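Local coordinates for ebony (Drosophila melanogaster, PDB 6DYM), which probably forms the amide bond that joins beta-alanine to biogenic amines, this chain being the C-terminal condensation domain of the nonribosomal peptide synthetase, at residues M4-L9 against L60-Y65; L35-L40 against K90-I95; L180-V185 against R205-W210. All blocks are in the same frame, centred on the assembly; numbering follows the deposited sequence.

Contact 1 of 3, residues M4-L9 against L60-Y65; sequences MEAVPL and LSFVVY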
loop_
_atom_site.group_PDB
_atom_site.type_symbol
_atom_site.label_atom_id
_atom_site.label_comp_id
_atom_site.label_asym_id
_atom_site.label_seq_id
_atom_site.Cartn_x
_atom_site.Cartn_y
_atom_site.Cartn_z
ATOM N N MET A 4 21.089 -0.669 -1.990
ATOM C CA MET A 4 19.935 0.210 -1.888
ATOM C C MET A 4 20.086 1.182 -0.729
ATOM O O MET A 4 20.778 0.914 0.255
ATOM C CB MET A 4 18.640 -0.592 -1.713
ATOM C CG MET A 4 18.147 -1.246 -2.989
ATOM S SD MET A 4 16.878 -2.477 -2.651
ATOM C CE MET A 4 17.846 -3.745 -1.840
ATOM N N GLU A 5 19.395 2.313 -0.848
ATOM C CA GLU A 5 19.351 3.306 0.213
ATOM C C GLU A 5 17.951 3.896 0.294
ATOM O O GLU A 5 17.358 4.235 -0.735
ATOM C CB GLU A 5 20.374 4.415 -0.025
ATOM C CG GLU A 5 20.310 5.526 1.001
ATOM C CD GLU A 5 21.249 6.672 0.673
ATOM O OE1 GLU A 5 21.853 6.658 -0.424
ATOM O OE2 GLU A 5 21.375 7.590 1.509
ATOM N N ALA A 6 17.436 4.024 1.513
ATOM C CA ALA A 6 16.128 4.619 1.750
ATOM C C ALA A 6 16.286 6.112 1.999
ATOM O O ALA A 6 17.051 6.521 2.877
ATOM C CB ALA A 6 15.441 3.956 2.944
ATOM N N VAL A 7 15.555 6.917 1.235
ATOM C CA VAL A 7 15.651 8.373 1.306
ATOM C C VAL A 7 14.263 8.942 1.586
ATOM O O VAL A 7 13.300 8.564 0.906
ATOM C CB VAL A 7 16.240 8.942 0.006
ATOM C CG1 VAL A 7 16.043 10.445 -0.063
ATOM C CG2 VAL A 7 17.716 8.578 -0.107
ATOM N N PRO A 8 14.108 9.838 2.567
ATOM C CA PRO A 8 12.786 10.427 2.816
ATOM C C PRO A 8 12.222 11.081 1.564
ATOM O O PRO A 8 12.951 11.620 0.729
ATOM C CB PRO A 8 13.055 11.462 3.915
ATOM C CG PRO A 8 14.274 10.970 4.606
ATOM C CD PRO A 8 15.111 10.296 3.546
ATOM N N LEU A 9 10.900 11.007 1.444
ATOM C CA LEU A 9 10.199 11.554 0.294
ATOM C C LEU A 9 10.410 13.061 0.198
ATOM O O LEU A 9 10.286 13.783 1.193
ATOM C CB LEU A 9 8.708 11.235 0.414
ATOM C CG LEU A 9 7.896 11.067 -0.864
ATOM C CD1 LEU A 9 8.405 9.891 -1.674
ATOM C CD2 LEU A 9 6.431 10.889 -0.516
ATOM N N LEU A 60 6.643 10.393 6.629
ATOM C CA LEU A 60 6.582 8.980 6.984
ATOM C C LEU A 60 6.860 8.065 5.801
ATOM O O LEU A 60 6.948 6.844 5.988
ATOM C CB LEU A 60 5.214 8.631 7.584
ATOM C CG LEU A 60 4.787 9.389 8.843
ATOM C CD1 LEU A 60 3.343 9.059 9.188
ATOM C CD2 LEU A 60 5.707 9.066 10.012
ATOM N N SER A 61 7.006 8.613 4.598
ATOM C CA SER A 61 7.204 7.840 3.385
ATOM C C SER A 61 8.638 8.000 2.900
ATOM O O SER A 61 9.365 8.899 3.332
ATOM C CB SER A 61 6.218 8.278 2.300
ATOM O OG SER A 61 4.893 8.309 2.808
ATOM N N PHE A 62 9.048 7.112 1.995
ATOM C CA PHE A 62 10.413 7.153 1.489
ATOM C C PHE A 62 10.473 6.534 0.102
ATOM O O PHE A 62 9.544 5.853 -0.341
ATOM C CB PHE A 62 11.397 6.450 2.443
ATOM C CG PHE A 62 11.090 4.990 2.700
ATOM C CD1 PHE A 62 11.528 4.006 1.824
ATOM C CD2 PHE A 62 10.400 4.603 3.838
ATOM C CE1 PHE A 62 11.259 2.671 2.064
ATOM C CE2 PHE A 62 10.132 3.271 4.088
ATOM C CZ PHE A 62 10.565 2.301 3.199
ATOM N N VAL A 63 11.579 6.802 -0.587
ATOM C CA VAL A 63 11.912 6.151 -1.844
ATOM C C VAL A 63 13.167 5.311 -1.626
ATOM O O VAL A 63 13.950 5.539 -0.699
ATOM C CB VAL A 63 12.123 7.163 -2.993
ATOM C CG1 VAL A 63 10.815 7.841 -3.364
ATOM C CG2 VAL A 63 13.167 8.206 -2.601
ATOM N N VAL A 64 13.359 4.324 -2.494
ATOM C CA VAL A 64 14.531 3.458 -2.441
ATOM C C VAL A 64 15.369 3.725 -3.681
ATOM O O VAL A 64 14.881 3.592 -4.810
ATOM C CB VAL A 64 14.149 1.975 -2.345
ATOM C CG1 VAL A 64 15.402 1.104 -2.401
ATOM C CG2 VAL A 64 13.381 1.717 -1.067
ATOM N N TYR A 65 16.628 4.093 -3.467
ATOM C CA TYR A 65 17.582 4.317 -4.540
ATOM C C TYR A 65 18.419 3.064 -4.766
ATOM O O TYR A 65 18.839 2.406 -3.810
ATOM C CB TYR A 65 18.504 5.496 -4.209
ATOM C CG TYR A 65 17.913 6.862 -4.510
ATOM C CD1 TYR A 65 18.064 7.448 -5.763
ATOM C CD2 TYR A 65 17.215 7.569 -3.537
ATOM C CE1 TYR A 65 17.528 8.695 -6.042
ATOM C CE2 TYR A 65 16.674 8.818 -3.806
ATOM C CZ TYR A 65 16.834 9.375 -5.059
ATOM O OH TYR A 65 16.302 10.615 -5.334
#

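Contact 2 of 3, residues L35-L40 against K90-I95; sequences LKPGVL and KSKLLI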
loop_
_atom_site.group_PDB
_atom_site.type_symbol
_atom_site.label_atom_id
_atom_site.label_comp_id
_atom_site.label_asym_id
_atom_site.label_seq_id
_atom_site.Cartn_x
_atom_site.Cartn_y
_atom_site.Cartn_z
ATOM N N LEU A 35 -12.631 -4.923 -11.864
ATOM C CA LEU A 35 -13.434 -3.743 -12.148
ATOM C C LEU A 35 -13.353 -3.313 -13.605
ATOM O O LEU A 35 -13.986 -2.318 -13.977
ATOM C CB LEU A 35 -13.005 -2.578 -11.250
ATOM C CG LEU A 35 -13.073 -2.801 -9.740
ATOM C CD1 LEU A 35 -12.505 -1.600 -8.992
ATOM C CD2 LEU A 35 -14.501 -3.075 -9.314
ATOM N N LYS A 36 -12.591 -4.028 -14.429
ATOM C CA LYS A 36 -12.512 -3.700 -15.845
ATOM C C LYS A 36 -13.880 -3.885 -16.501
ATOM O O LYS A 36 -14.622 -4.810 -16.145
ATOM C CB LYS A 36 -11.469 -4.577 -16.543
ATOM C CG LYS A 36 -10.027 -4.269 -16.153
ATOM C CD LYS A 36 -9.036 -5.107 -16.961
ATOM C CE LYS A 36 -7.679 -5.179 -16.272
ATOM N NZ LYS A 36 -7.206 -3.837 -15.817
ATOM N N PRO A 37 -14.260 -3.017 -17.448
ATOM C CA PRO A 37 -13.439 -1.888 -17.889
ATOM C C PRO A 37 -13.730 -0.618 -17.096
ATOM O O PRO A 37 -14.623 -0.606 -16.248
ATOM C CB PRO A 37 -13.843 -1.724 -19.353
ATOM C CG PRO A 37 -15.246 -2.327 -19.445
ATOM C CD PRO A 37 -15.549 -3.057 -18.158
ATOM N N GLY A 38 -12.981 0.438 -17.366
ATOM C CA GLY A 38 -13.196 1.711 -16.727
ATOM C C GLY A 38 -12.178 2.110 -15.676
ATOM O O GLY A 38 -12.462 3.022 -14.888
ATOM N N VAL A 39 -11.020 1.463 -15.630
ATOM C CA VAL A 39 -9.929 1.875 -14.757
ATOM C C VAL A 39 -8.793 2.378 -15.639
ATOM O O VAL A 39 -8.341 1.672 -16.552
ATOM C CB VAL A 39 -9.482 0.740 -13.817
ATOM C CG1 VAL A 39 -9.051 -0.509 -14.597
ATOM C CG2 VAL A 39 -8.372 1.228 -12.892
ATOM N N LEU A 40 -8.362 3.613 -15.391
ATOM C CA LEU A 40 -7.335 4.273 -16.182
ATOM C C LEU A 40 -6.121 4.571 -15.313
ATOM O O LEU A 40 -6.215 4.662 -14.086
ATOM C CB LEU A 40 -7.862 5.576 -16.803
ATOM C CG LEU A 40 -9.314 5.576 -17.286
ATOM C CD1 LEU A 40 -9.732 6.969 -17.731
ATOM C CD2 LEU A 40 -9.509 4.569 -18.406
ATOM N N LYS A 90 -12.995 9.854 -7.993
ATOM C CA LYS A 90 -13.993 9.872 -9.057
ATOM C C LYS A 90 -14.215 8.485 -9.647
ATOM O O LYS A 90 -15.356 8.093 -9.916
ATOM C CB LYS A 90 -13.558 10.841 -10.158
ATOM C CG LYS A 90 -13.719 12.316 -9.821
ATOM C CD LYS A 90 -15.099 12.622 -9.262
ATOM C CE LYS A 90 -15.438 14.098 -9.423
ATOM N NZ LYS A 90 -16.377 14.338 -10.559
ATOM N N SER A 91 -13.139 7.729 -9.840
ATOM C CA SER A 91 -13.166 6.522 -10.650
ATOM C C SER A 91 -13.798 5.356 -9.896
ATOM O O SER A 91 -14.282 5.487 -8.768
ATOM C CB SER A 91 -11.751 6.153 -11.079
ATOM O OG SER A 91 -10.900 6.053 -9.946
ATOM N N LYS A 92 -13.776 4.188 -10.544
ATOM C CA LYS A 92 -14.147 2.938 -9.895
ATOM C C LYS A 92 -13.182 2.562 -8.779
ATOM O O LYS A 92 -13.485 1.644 -8.008
ATOM C CB LYS A 92 -14.209 1.806 -10.927
ATOM C CG LYS A 92 -15.421 1.851 -11.853
ATOM C CD LYS A 92 -15.240 0.910 -13.044
ATOM C CE LYS A 92 -16.494 0.079 -13.303
ATOM N NZ LYS A 92 -16.335 -0.848 -14.468
ATOM N N LEU A 93 -12.033 3.243 -8.676
ATOM C CA LEU A 93 -11.114 3.014 -7.566
ATOM C C LEU A 93 -11.768 3.268 -6.215
ATOM O O LEU A 93 -11.292 2.744 -5.201
ATOM C CB LEU A 93 -9.875 3.902 -7.710
ATOM C CG LEU A 93 -8.769 3.364 -8.615
ATOM C CD1 LEU A 93 -7.496 4.182 -8.455
ATOM C CD2 LEU A 93 -8.515 1.909 -8.295
ATOM N N LEU A 94 -12.839 4.066 -6.176
ATOM C CA LEU A 94 -13.556 4.281 -4.926
ATOM C C LEU A 94 -14.098 2.972 -4.365
ATOM O O LEU A 94 -14.146 2.792 -3.146
ATOM C CB LEU A 94 -14.692 5.281 -5.139
ATOM C CG LEU A 94 -15.596 5.556 -3.935
ATOM C CD1 LEU A 94 -14.810 6.239 -2.828
ATOM C CD2 LEU A 94 -16.803 6.396 -4.342
ATOM N N ILE A 95 -14.511 2.054 -5.239
ATOM C CA ILE A 95 -14.953 0.741 -4.782
ATOM C C ILE A 95 -13.819 0.019 -4.066
ATOM O O ILE A 95 -14.033 -0.633 -3.036
ATOM C CB ILE A 95 -15.493 -0.079 -5.966
ATOM C CG1 ILE A 95 -16.657 0.660 -6.633
ATOM C CG2 ILE A 95 -15.913 -1.474 -5.501
ATOM C CD1 ILE A 95 -17.268 -0.084 -7.799
#

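Contact 3 of 3, residues L180-V185 against R205-W210; sequences LLNFQV and RAIVHW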
loop_
_atom_site.group_PDB
_atom_site.type_symbol
_atom_site.label_atom_id
_atom_site.label_comp_id
_atom_site.label_asym_id
_atom_site.label_seq_id
_atom_site.Cartn_x
_atom_site.Cartn_y
_atom_site.Cartn_z
ATOM N N LEU A 180 -5.312 -10.345 11.077
ATOM C CA LEU A 180 -6.515 -9.942 11.795
ATOM C C LEU A 180 -7.798 -10.181 11.014
ATOM O O LEU A 180 -8.879 -10.185 11.616
ATOM C CB LEU A 180 -6.434 -8.461 12.185
ATOM C CG LEU A 180 -5.346 -8.160 13.219
ATOM C CD1 LEU A 180 -5.412 -6.715 13.681
ATOM C CD2 LEU A 180 -5.460 -9.112 14.396
ATOM N N LEU A 181 -7.706 -10.373 9.701
ATOM C CA LEU A 181 -8.859 -10.706 8.874
ATOM C C LEU A 181 -8.345 -11.360 7.603
ATOM O O LEU A 181 -7.381 -10.875 7.004
ATOM C CB LEU A 181 -9.684 -9.460 8.532
ATOM C CG LEU A 181 -10.914 -9.665 7.640
ATOM C CD1 LEU A 181 -12.044 -10.322 8.417
ATOM C CD2 LEU A 181 -11.378 -8.344 7.028
ATOM N N ASN A 182 -8.979 -12.454 7.198
ATOM C CA ASN A 182 -8.673 -13.106 5.928
ATOM C C ASN A 182 -9.983 -13.167 5.157
ATOM O O ASN A 182 -10.763 -14.107 5.321
ATOM C CB ASN A 182 -8.064 -14.497 6.142
ATOM C CG ASN A 182 -7.659 -15.164 4.842
ATOM O OD1 ASN A 182 -8.169 -14.833 3.770
ATOM N ND2 ASN A 182 -6.725 -16.101 4.930
ATOM N N PHE A 183 -10.222 -12.177 4.307
ATOM C CA PHE A 183 -11.519 -12.039 3.661
ATOM C C PHE A 183 -11.468 -12.517 2.217
ATOM O O PHE A 183 -10.531 -12.204 1.477
ATOM C CB PHE A 183 -12.013 -10.594 3.712
ATOM C CG PHE A 183 -13.478 -10.454 3.407
ATOM C CD1 PHE A 183 -14.428 -10.654 4.397
ATOM C CD2 PHE A 183 -13.909 -10.144 2.127
ATOM C CE1 PHE A 183 -15.780 -10.536 4.113
ATOM C CE2 PHE A 183 -15.260 -10.028 1.838
ATOM C CZ PHE A 183 -16.192 -10.226 2.830
ATOM N N GLN A 184 -12.495 -13.267 1.825
ATOM C CA GLN A 184 -12.665 -13.737 0.453
ATOM C C GLN A 184 -13.237 -12.601 -0.388
ATOM O O GLN A 184 -14.391 -12.205 -0.199
ATOM C CB GLN A 184 -13.580 -14.959 0.443
ATOM C CG GLN A 184 -13.616 -15.743 -0.856
ATOM C CD GLN A 184 -14.394 -17.033 -0.707
ATOM O OE1 GLN A 184 -14.078 -17.863 0.145
ATOM N NE2 GLN A 184 -15.429 -17.202 -1.523
ATOM N N VAL A 185 -12.447 -12.092 -1.339
ATOM C CA VAL A 185 -12.809 -10.836 -1.994
ATOM C C VAL A 185 -14.060 -10.988 -2.859
ATOM O O VAL A 185 -14.776 -10.005 -3.084
ATOM C CB VAL A 185 -11.623 -10.273 -2.806
ATOM C CG1 VAL A 185 -10.348 -10.275 -1.965
ATOM C CG2 VAL A 185 -11.426 -11.041 -4.102
ATOM N N ARG A 205 -7.699 -13.589 -1.666
ATOM C CA ARG A 205 -7.999 -13.036 -0.357
ATOM C C ARG A 205 -7.560 -11.578 -0.268
ATOM O O ARG A 205 -6.723 -11.103 -1.039
ATOM C CB ARG A 205 -7.310 -13.845 0.756
ATOM C CG ARG A 205 -7.145 -15.326 0.436
ATOM C CD ARG A 205 -8.501 -16.007 0.319
ATOM N NE ARG A 205 -9.252 -15.920 1.568
ATOM C CZ ARG A 205 -10.446 -16.468 1.767
ATOM N NH1 ARG A 205 -11.033 -17.149 0.797
ATOM N NH2 ARG A 205 -11.050 -16.334 2.940
ATOM N N ALA A 206 -8.173 -10.868 0.672
ATOM C CA ALA A 206 -7.650 -9.617 1.205
ATOM C C ALA A 206 -7.341 -9.885 2.667
ATOM O O ALA A 206 -8.217 -10.338 3.413
ATOM C CB ALA A 206 -8.651 -8.470 1.059
ATOM N N ILE A 207 -6.097 -9.649 3.068
ATOM C CA ILE A 207 -5.639 -10.020 4.399
ATOM C C ILE A 207 -5.221 -8.757 5.131
ATOM O O ILE A 207 -4.387 -7.988 4.633
ATOM C CB ILE A 207 -4.491 -11.040 4.345
ATOM C CG1 ILE A 207 -4.925 -12.246 3.497
ATOM C CG2 ILE A 207 -4.123 -11.470 5.751
ATOM C CD1 ILE A 207 -4.072 -13.476 3.658
ATOM N N VAL A 208 -5.812 -8.543 6.305
ATOM C CA VAL A 208 -5.490 -7.405 7.161
ATOM C C VAL A 208 -4.383 -7.831 8.116
ATOM O O VAL A 208 -4.546 -8.788 8.882
ATOM C CB VAL A 208 -6.730 -6.913 7.927
ATOM C CG1 VAL A 208 -6.367 -5.762 8.852
ATOM C CG2 VAL A 208 -7.804 -6.470 6.950
ATOM N N HIS A 209 -3.260 -7.119 8.069
ATOM C CA HIS A 209 -2.045 -7.502 8.774
ATOM C C HIS A 209 -1.637 -6.421 9.763
ATOM O O HIS A 209 -1.750 -5.226 9.480
ATOM C CB HIS A 209 -0.890 -7.750 7.793
ATOM C CG HIS A 209 -0.881 -9.122 7.200
ATOM N ND1 HIS A 209 -0.904 -9.345 5.840
ATOM C CD2 HIS A 209 -0.826 -10.344 7.781
ATOM C CE1 HIS A 209 -0.867 -10.647 5.608
ATOM N NE2 HIS A 209 -0.823 -11.275 6.770
ATOM N N TRP A 210 -1.125 -6.856 10.915
ATOM C CA TRP A 210 -0.755 -5.954 11.997
ATOM C C TRP A 210 0.496 -6.495 12.673
ATOM O O TRP A 210 0.556 -7.681 13.012
ATOM C CB TRP A 210 -1.913 -5.824 13.000
ATOM C CG TRP A 210 -1.586 -5.212 14.338
ATOM C CD1 TRP A 210 -1.569 -5.852 15.544
ATOM C CD2 TRP A 210 -1.275 -3.836 14.612
ATOM N NE1 TRP A 210 -1.253 -4.967 16.546
ATOM C CE2 TRP A 210 -1.066 -3.724 16.001
ATOM C CE3 TRP A 210 -1.140 -2.695 13.817
ATOM C CZ2 TRP A 210 -0.739 -2.516 16.614
ATOM C CZ3 TRP A 210 -0.815 -1.494 14.429
ATOM C CH2 TRP A 210 -0.622 -1.416 15.814
#

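Contact 1 of 3, residues M4-L9 against L60-Y65
Val7 sets its CG2 methyl 3.6 Å from CD2 of Tyr65, on the face of an antiparallel strand pair that also carries Glu5 and Val63. The pair forms one margin of the domain's mixed sheet, a seven-stranded arrangement consistent with a GNAT-like acyltransferase fold. Tyr65 CG lies anti to its carbonyl carbon (chi1 -82°), and the ring's CD2 then meets Val7, while its OH is held by His13. Ala6 and Val64 share the other face, with Met4 and Phe62 beside them: Met4 CG meets Val64 CG1 at 3.7 Å, and Ala6 CB approaches Phe62 CD1 at 4.1 Å. Compact Ala6 and Val64 and flexible Met4 fit under helix 133-153, whose Phe142, Met143 and Glu146 lie against this side. Behind these contacts stand the backbone bonds. Glu5 and Tyr65 exchange a reciprocal pair, and so do Val7 and Val63, with Val7 N 2.9 Å from Val63 O. Pro8 falls at a non-hydrogen-bonded position opposite Phe62, where its missing N-H costs the pairing nothing. At the far end Leu9 turns in beneath helix 41-58, against Trp52 and Leu55. Its branches divide the work: CD1 touches Val63 CG1 at 3.6 Å, the side chains crossing at about a right angle, and CD2 rests 3.8 Å from Ser61 CB. The last bond runs from Leu9 N to Ser61 O at 3.2 Å, the donor standing 42° above the carbonyl plane.

Contact 2 of 3, residues L35-L40 against K90-I95
Lys92 reaches across to the loop 35-40, where its NZ donates to Leu35 O at 2.8 Å. That bond approaches with a C=O...donor angle of 154°, the nitrogen tilted somewhat from the carbonyl plane. Pro37 O lies beside the same ammonium, but the modelled separation is too short for its exact geometry to be trusted. A kink at chi3 (134°) turns CE toward these two carbonyls, and CD passes 3.6 Å from Leu35 O. The long, charged lysine suits a loop that offers backbone oxygens, and the cis peptide before Pro37 probably helps to turn the loop. Gly38 adopts backbone angles that a side chain would resist, and a CB there would press on Lys92 CD. The Leu35 side chain heads toward the 90-95 segment: its CD1 lies 3.5 Å from the backbone oxygen Lys92 O, and its CD2 has an apolar partner in Ile95 CD1, loosely at 4.3 Å. Before the helix, Ser91 OG accepts a capping bond from Leu93 N. The 90-95 segment leads into helix 93-111, with Leu93 packed on Tyr44 and Ile47 of helix 41-58, while Leu35 and Ile95 both touch Pro196 in the loop before strand 205-212.

Contact 3 of 3, residues L180-V185 against R205-W210
Arg205 grips Asn182 side-on, with NE and NH2 directed to two different oxygens. The stronger bond is NE to Asn182 OD1, 2.7 Å and nearly straight at 169°, with the oxygen in the guanidinium plane. NH2 reaches Asn182 O at 3.3 Å, standing well above that carbonyl's plane, and adds a weak bond to OD1. The amide and guanidinium planes are turned 72° apart. On the far side of the group NH1 donates to Gln184 OE1 at 3.2 Å and also to Asp202 O, while Gln184 NE2 is taken up by Asn186 OD1. The arginine is bent at chi2 and chi3, and Gln184 CA sits over the centre of one guanidinium face. An alanine in place of Arg205 would remove its donors, and is likely to leave Asn182 OD1 and Gln184 OE1 without their mates and the Asn182 amide freer to turn.

The strands themselves, 178-184 and 205-212, are the antiparallel pair that ends the sheet, with 178-184 as its outermost member. Phe183 and Ala206 satisfy each other's N-H and C=O, Ala206 N lying 2.8 Å from Phe183 O. Arg205 O accepts from Gln169 NE2, and His209 NE2 is bonded to Asp173 OD1. Further along, Val208 faces two residues: its O accepts from Leu180 N at 2.8 Å, and its N donates to Leu181 O at 2.9 Å. That offset, with the helix-like backbone angles of Leu180, is consistent with a classic beta bulge. Beta-branched Val208 and small Ala206 suit the face beneath helix 93-111, where Phe99 and Cys103 pack on them and Phe102 meets Phe183 edge-to-face. Leu181 CB rests 3.9 Å from Val208 CG2. From the bulge, Leu180 sends CD1 to within 3.7 Å of Trp210 CB, both side chains pointing the same way.

Contacts 1 and 3 hold the two outermost strands of one sheet to their neighbours, on opposite sides of the chain's centre, with centres 27 Å apart. Contact 2 lies off the sheet, its nearest atoms about 9 Å from contact 3 and about 17 Å from contact 1. Helices connect them: 93-111 starts in contact 2 and runs on to pack against the strands of contact 3, while 41-58 follows the loop 35-40 and reaches Leu9 in contact 1. The chain between the strands of contact 3 brings His190 and Pro196 to contact 2. A bound calcium ion lies about 7 Å from the Met4 side chain.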